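Local coordinates for protein orotidine 5'-phosphate decarboxylase (Sulfolobus solfataricus, PDB 4DBD) that probably catalyses the decarboxylation of orotidine 5'-monophosphate to UMP, the last step of de novo UMP synthesis, working as a homodimeric TIM barrel, at residues 19-33 with 47-61. Residues are numbered along the deposited sequence; the frame is centred on the assembly and turned at random.
Sequences LKEMENELYGIKVGL and LLIGLDVEEIIVDFK
Y27, V31 and I29 bury the most surface where 19-33 meets 47-61, a worked example of how the second and third parallel strands of a TIM barrel send one face to the helices and the other to the active site. With CG anti to the backbone nitrogen (chi1 169°), Y27 lays its ring across E54, Y27 CE1 lying 3.4 Å from E54 CB beneath one face. In the ring plane, Y27 OH donates to E55 OE1 at 3.0 Å, on the anti side of a carboxylate also held by S81, Y109 and K137. A leucine here, lacking ring and hydroxyl, would probably cost E55 one of its partners and lose the stack on Y183. I29 and V31 bind the neighbouring strand through N-H and carbonyl, while their side chains face the helical layer: I29 CD1 meets L51 CD1 at 3.6 Å, and V31 CG2 abuts L48 CD1 tip to tip, tightly, at 3.5 Å. K30 faces the barrel interior, bringing K30 NZ 2.8 Å from D59 OD2, on that oxygen's anti lone pair; K61 NZ, also paired with D64 of the second subunit, takes the syn side at 2.6 Å. One carboxylate oxygen gripped by two lysine nitrogens probably fixes both lysines at the predicted active site.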
loop_
_atom_site.group_PDB
_atom_site.type_symbol
_atom_site.label_atom_id
_atom_site.label_comp_id
_atom_site.label_asym_id
_atom_site.label_seq_id
_atom_site.Cartn_x
_atom_site.Cartn_y
_atom_site.Cartn_z
ATOM N N LEU A 19 -23.671 2.606 -11.563
ATOM C CA LEU A 19 -22.946 3.753 -11.032
ATOM C C LEU A 19 -23.612 5.075 -11.420
ATOM O O LEU A 19 -23.575 6.037 -10.665
ATOM C CB LEU A 19 -21.477 3.714 -11.473
ATOM C CG LEU A 19 -20.732 2.453 -11.021
ATOM C CD1 LEU A 19 -19.332 2.362 -11.631
ATOM C CD2 LEU A 19 -20.658 2.399 -9.499
ATOM N N LYS A 20 -24.240 5.116 -12.593
ATOM C CA LYS A 20 -24.886 6.349 -13.047
ATOM C C LYS A 20 -26.101 6.742 -12.205
ATOM O O LYS A 20 -26.380 7.930 -12.037
ATOM C CB LYS A 20 -25.245 6.274 -14.536
ATOM C CG LYS A 20 -24.039 6.338 -15.459
ATOM C CD LYS A 20 -23.272 7.645 -15.287
ATOM C CE LYS A 20 -24.090 8.847 -15.744
ATOM N NZ LYS A 20 -23.334 10.132 -15.632
ATOM N N GLU A 21 -26.817 5.754 -11.673
ATOM C CA GLU A 21 -27.909 6.033 -10.742
ATOM C C GLU A 21 -27.366 6.458 -9.390
ATOM O O GLU A 21 -27.907 7.361 -8.740
ATOM C CB GLU A 21 -28.810 4.810 -10.560
ATOM C CG GLU A 21 -29.787 4.576 -11.705
ATOM C CD GLU A 21 -30.627 5.806 -12.027
ATOM O OE1 GLU A 21 -31.463 6.206 -11.186
ATOM O OE2 GLU A 21 -30.445 6.376 -13.126
ATOM N N MET A 22 -26.295 5.796 -8.966
ATOM C CA MET A 22 -25.683 6.102 -7.681
ATOM C C MET A 22 -25.047 7.480 -7.688
ATOM O O MET A 22 -24.971 8.133 -6.653
ATOM C CB MET A 22 -24.634 5.048 -7.334
ATOM C CG MET A 22 -25.173 3.634 -7.248
ATOM S SD MET A 22 -23.907 2.540 -6.568
ATOM C CE MET A 22 -24.919 1.201 -5.936
ATOM N N GLU A 23 -24.608 7.928 -8.863
ATOM C CA GLU A 23 -23.819 9.151 -8.970
ATOM C C GLU A 23 -24.381 10.327 -8.161
ATOM O O GLU A 23 -23.625 11.038 -7.485
ATOM C CB GLU A 23 -23.610 9.538 -10.444
ATOM C CG GLU A 23 -24.543 10.628 -10.963
ATOM C CD GLU A 23 -24.360 10.892 -12.446
ATOM O OE1 GLU A 23 -25.238 11.549 -13.053
ATOM O OE2 GLU A 23 -23.338 10.432 -13.003
ATOM N N ASN A 24 -25.695 10.530 -8.222
ATOM C CA ASN A 24 -26.311 11.653 -7.524
ATOM C C ASN A 24 -26.818 11.255 -6.142
ATOM O O ASN A 24 -27.533 12.016 -5.482
ATOM C CB ASN A 24 -27.444 12.255 -8.359
ATOM C CG ASN A 24 -28.587 11.289 -8.566
ATOM O OD1 ASN A 24 -28.401 10.074 -8.528
ATOM N ND2 ASN A 24 -29.782 11.824 -8.787
ATOM N N GLU A 25 -26.444 10.054 -5.713
ATOM C CA GLU A 25 -26.780 9.574 -4.376
ATOM C C GLU A 25 -25.553 9.018 -3.664
ATOM O O GLU A 25 -25.665 8.192 -2.752
ATOM C CB GLU A 25 -27.891 8.544 -4.449
ATOM C CG GLU A 25 -29.206 9.179 -4.818
ATOM C CD GLU A 25 -30.181 8.189 -5.388
ATOM O OE1 GLU A 25 -30.887 7.536 -4.590
ATOM O OE2 GLU A 25 -30.240 8.066 -6.632
ATOM N N LEU A 26 -24.390 9.489 -4.104
ATOM C CA LEU A 26 -23.122 9.239 -3.438
ATOM C C LEU A 26 -22.422 10.568 -3.330
ATOM O O LEU A 26 -22.628 11.444 -4.175
ATOM C CB LEU A 26 -22.239 8.309 -4.270
ATOM C CG LEU A 26 -22.600 6.831 -4.348
ATOM C CD1 LEU A 26 -21.691 6.111 -5.326
ATOM C CD2 LEU A 26 -22.500 6.207 -2.970
ATOM N N TYR A 27 -21.595 10.736 -2.305
ATOM C CA TYR A 27 -20.666 11.853 -2.311
ATOM C C TYR A 27 -19.468 11.529 -3.196
ATOM O O TYR A 27 -18.966 12.386 -3.932
ATOM C CB TYR A 27 -20.182 12.182 -0.909
ATOM C CG TYR A 27 -19.023 13.141 -0.932
ATOM C CD1 TYR A 27 -19.230 14.505 -1.096
ATOM C CD2 TYR A 27 -17.720 12.686 -0.808
ATOM C CE1 TYR A 27 -18.173 15.388 -1.122
ATOM C CE2 TYR A 27 -16.652 13.567 -0.833
ATOM C CZ TYR A 27 -16.887 14.915 -0.991
ATOM O OH TYR A 27 -15.837 15.798 -1.016
ATOM N N GLY A 28 -19.010 10.284 -3.115
ATOM C CA GLY A 28 -17.826 9.871 -3.836
ATOM C C GLY A 28 -17.765 8.373 -4.038
ATOM O O GLY A 28 -18.611 7.607 -3.545
ATOM N N ILE A 29 -16.741 7.952 -4.765
ATOM C CA ILE A 29 -16.475 6.553 -5.017
ATOM C C ILE A 29 -15.000 6.343 -4.722
ATOM O O ILE A 29 -14.153 7.119 -5.181
ATOM C CB ILE A 29 -16.734 6.203 -6.483
ATOM C CG1 ILE A 29 -18.226 6.319 -6.788
ATOM C CG2 ILE A 29 -16.199 4.818 -6.798
ATOM C CD1 ILE A 29 -18.553 6.310 -8.264
ATOM N N LYS A 30 -14.697 5.313 -3.942
ATOM C CA LYS A 30 -13.322 5.013 -3.553
ATOM C C LYS A 30 -12.868 3.751 -4.287
ATOM O O LYS A 30 -13.402 2.659 -4.077
ATOM C CB LYS A 30 -13.199 4.836 -2.032
ATOM C CG LYS A 30 -11.759 4.652 -1.538
ATOM C CD LYS A 30 -11.685 4.512 -0.017
ATOM C CE LYS A 30 -12.109 3.132 0.466
ATOM N NZ LYS A 30 -11.118 2.074 0.148
ATOM N N VAL A 31 -11.877 3.922 -5.158
ATOM C CA VAL A 31 -11.380 2.859 -6.017
ATOM C C VAL A 31 -10.151 2.205 -5.395
ATOM O O VAL A 31 -9.187 2.894 -5.080
ATOM C CB VAL A 31 -10.970 3.438 -7.389
ATOM C CG1 VAL A 31 -10.435 2.347 -8.283
ATOM C CG2 VAL A 31 -12.151 4.153 -8.044
ATOM N N GLY A 32 -10.174 0.882 -5.241
ATOM C CA GLY A 32 -9.083 0.168 -4.603
ATOM C C GLY A 32 -8.255 -0.702 -5.526
ATOM O O GLY A 32 -8.543 -0.816 -6.722
ATOM N N LEU A 33 -7.216 -1.320 -4.973
ATOM C CA LEU A 33 -6.401 -2.261 -5.740
ATOM C C LEU A 33 -7.180 -3.498 -6.199
ATOM O O LEU A 33 -6.943 -4.012 -7.300
ATOM C CB LEU A 33 -5.165 -2.684 -4.945
ATOM C CG LEU A 33 -3.899 -1.885 -5.249
ATOM C CD1 LEU A 33 -2.863 -2.081 -4.151
ATOM C CD2 LEU A 33 -3.344 -2.278 -6.621
ATOM N N LEU A 47 -14.508 2.845 -16.748
ATOM C CA LEU A 47 -15.649 2.720 -15.853
ATOM C C LEU A 47 -15.996 4.034 -15.150
ATOM O O LEU A 47 -17.166 4.315 -14.883
ATOM C CB LEU A 47 -15.370 1.627 -14.808
ATOM C CG LEU A 47 -16.555 1.204 -13.936
ATOM C CD1 LEU A 47 -17.731 0.764 -14.790
ATOM C CD2 LEU A 47 -16.152 0.095 -12.968
ATOM N N LEU A 48 -14.975 4.836 -14.849
ATOM C CA LEU A 48 -15.152 6.022 -14.012
ATOM C C LEU A 48 -15.393 7.329 -14.765
ATOM O O LEU A 48 -15.593 8.374 -14.149
ATOM C CB LEU A 48 -13.936 6.188 -13.095
ATOM C CG LEU A 48 -13.822 5.122 -12.011
ATOM C CD1 LEU A 48 -12.446 5.161 -11.376
ATOM C CD2 LEU A 48 -14.911 5.305 -10.962
ATOM N N ILE A 49 -15.385 7.265 -16.092
ATOM C CA ILE A 49 -15.337 8.475 -16.913
ATOM C C ILE A 49 -16.515 9.449 -16.786
ATOM O O ILE A 49 -16.312 10.615 -16.443
ATOM C CB ILE A 49 -15.085 8.138 -18.391
ATOM C CG1 ILE A 49 -13.586 7.921 -18.621
ATOM C CG2 ILE A 49 -15.600 9.255 -19.289
ATOM C CD1 ILE A 49 -13.232 7.474 -20.029
ATOM N N GLY A 50 -17.731 8.987 -17.051
ATOM C CA GLY A 50 -18.875 9.887 -17.077
ATOM C C GLY A 50 -19.452 10.278 -15.724
ATOM O O GLY A 50 -20.268 11.199 -15.635
ATOM N N LEU A 51 -19.017 9.594 -14.668
ATOM C CA LEU A 51 -19.650 9.702 -13.356
ATOM C C LEU A 51 -19.559 11.092 -12.727
ATOM O O LEU A 51 -18.469 11.632 -12.549
ATOM C CB LEU A 51 -19.058 8.660 -12.404
ATOM C CG LEU A 51 -19.052 7.217 -12.911
ATOM C CD1 LEU A 51 -18.508 6.276 -11.847
ATOM C CD2 LEU A 51 -20.448 6.786 -13.342
ATOM N N ASP A 52 -20.713 11.660 -12.386
ATOM C CA ASP A 52 -20.758 12.947 -11.709
ATOM C C ASP A 52 -20.873 12.785 -10.197
ATOM O O ASP A 52 -21.962 12.909 -9.623
ATOM C CB ASP A 52 -21.921 13.804 -12.219
ATOM C CG ASP A 52 -22.011 15.147 -11.503
ATOM O OD1 ASP A 52 -20.958 15.799 -11.312
ATOM O OD2 ASP A 52 -23.131 15.549 -11.120
ATOM N N VAL A 53 -19.745 12.500 -9.558
ATOM C CA VAL A 53 -19.679 12.510 -8.108
ATOM C C VAL A 53 -18.681 13.575 -7.684
ATOM O O VAL A 53 -17.819 13.976 -8.472
ATOM C CB VAL A 53 -19.304 11.120 -7.535
ATOM C CG1 VAL A 53 -20.400 10.116 -7.843
ATOM C CG2 VAL A 53 -17.978 10.647 -8.099
ATOM N N GLU A 54 -18.811 14.060 -6.454
ATOM C CA GLU A 54 -17.905 15.082 -5.961
ATOM C C GLU A 54 -16.466 14.574 -5.971
ATOM O O GLU A 54 -15.555 15.290 -6.390
ATOM C CB GLU A 54 -18.301 15.531 -4.549
ATOM C CG GLU A 54 -19.738 16.039 -4.433
ATOM C CD GLU A 54 -19.933 17.388 -5.097
ATOM O OE1 GLU A 54 -19.085 18.282 -4.882
ATOM O OE2 GLU A 54 -20.931 17.555 -5.837
ATOM N N GLU A 55 -16.261 13.338 -5.522
ATOM C CA GLU A 55 -14.902 12.821 -5.380
ATOM C C GLU A 55 -14.694 11.409 -5.912
ATOM O O GLU A 55 -15.426 10.471 -5.575
ATOM C CB GLU A 55 -14.415 12.911 -3.921
ATOM C CG GLU A 55 -13.801 14.255 -3.547
ATOM C CD GLU A 55 -12.818 14.166 -2.381
ATOM O OE1 GLU A 55 -12.963 14.945 -1.413
ATOM O OE2 GLU A 55 -11.890 13.330 -2.436
ATOM N N ILE A 56 -13.681 11.274 -6.760
ATOM C CA ILE A 56 -13.154 9.971 -7.109
ATOM C C ILE A 56 -11.848 9.826 -6.338
ATOM O O ILE A 56 -10.872 10.554 -6.575
ATOM C CB ILE A 56 -12.981 9.796 -8.628
ATOM C CG1 ILE A 56 -14.351 9.867 -9.310
ATOM C CG2 ILE A 56 -12.292 8.480 -8.951
ATOM C CD1 ILE A 56 -14.282 9.821 -10.801
ATOM N N ILE A 57 -11.868 8.922 -5.360
ATOM C CA ILE A 57 -10.724 8.720 -4.488
ATOM C C ILE A 57 -10.054 7.406 -4.833
ATOM O O ILE A 57 -10.708 6.371 -4.930
ATOM C CB ILE A 57 -11.149 8.675 -3.004
ATOM C CG1 ILE A 57 -11.949 9.919 -2.642
ATOM C CG2 ILE A 57 -9.919 8.526 -2.092
ATOM C CD1 ILE A 57 -12.532 9.875 -1.225
ATOM N N VAL A 58 -8.743 7.447 -5.045
ATOM C CA VAL A 58 -8.003 6.217 -5.254
ATOM C C VAL A 58 -7.376 5.849 -3.911
ATOM O O VAL A 58 -6.700 6.672 -3.282
ATOM C CB VAL A 58 -6.921 6.363 -6.349
ATOM C CG1 VAL A 58 -5.926 5.224 -6.234
ATOM C CG2 VAL A 58 -7.578 6.370 -7.730
ATOM N N ASP A 59 -7.648 4.624 -3.464
ATOM C CA ASP A 59 -7.120 4.133 -2.194
ATOM C C ASP A 59 -6.260 2.891 -2.436
ATOM O O ASP A 59 -6.757 1.765 -2.461
ATOM C CB ASP A 59 -8.257 3.837 -1.200
ATOM C CG ASP A 59 -7.743 3.372 0.126
ATOM O OD1 ASP A 59 -6.518 3.515 0.347
ATOM O OD2 ASP A 59 -8.544 2.882 0.955
ATOM N N PHE A 60 -4.964 3.119 -2.634
ATOM C CA PHE A 60 -3.993 2.047 -2.668
ATOM C C PHE A 60 -3.200 2.047 -1.357
ATOM O O PHE A 60 -2.105 1.468 -1.288
ATOM C CB PHE A 60 -3.024 2.235 -3.839
ATOM C CG PHE A 60 -3.645 2.024 -5.193
ATOM C CD1 PHE A 60 -4.988 1.701 -5.330
ATOM C CD2 PHE A 60 -2.870 2.141 -6.334
ATOM C CE1 PHE A 60 -5.545 1.507 -6.581
ATOM C CE2 PHE A 60 -3.420 1.945 -7.589
ATOM C CZ PHE A 60 -4.764 1.624 -7.711
ATOM N N LYS A 61 -3.751 2.706 -0.331
ATOM C CA LYS A 61 -3.123 2.770 0.990
ATOM C C LYS A 61 -1.641 3.069 0.860
ATOM O O LYS A 61 -0.793 2.351 1.407
ATOM C CB LYS A 61 -3.317 1.463 1.749
ATOM C CG LYS A 61 -4.759 1.184 2.205
ATOM C CD LYS A 61 -5.270 2.267 3.155
ATOM C CE LYS A 61 -6.533 1.801 3.900
ATOM N NZ LYS A 61 -7.682 1.465 2.986
HETATM O O HOH W 1 -6.886 -1.050 -2.140
#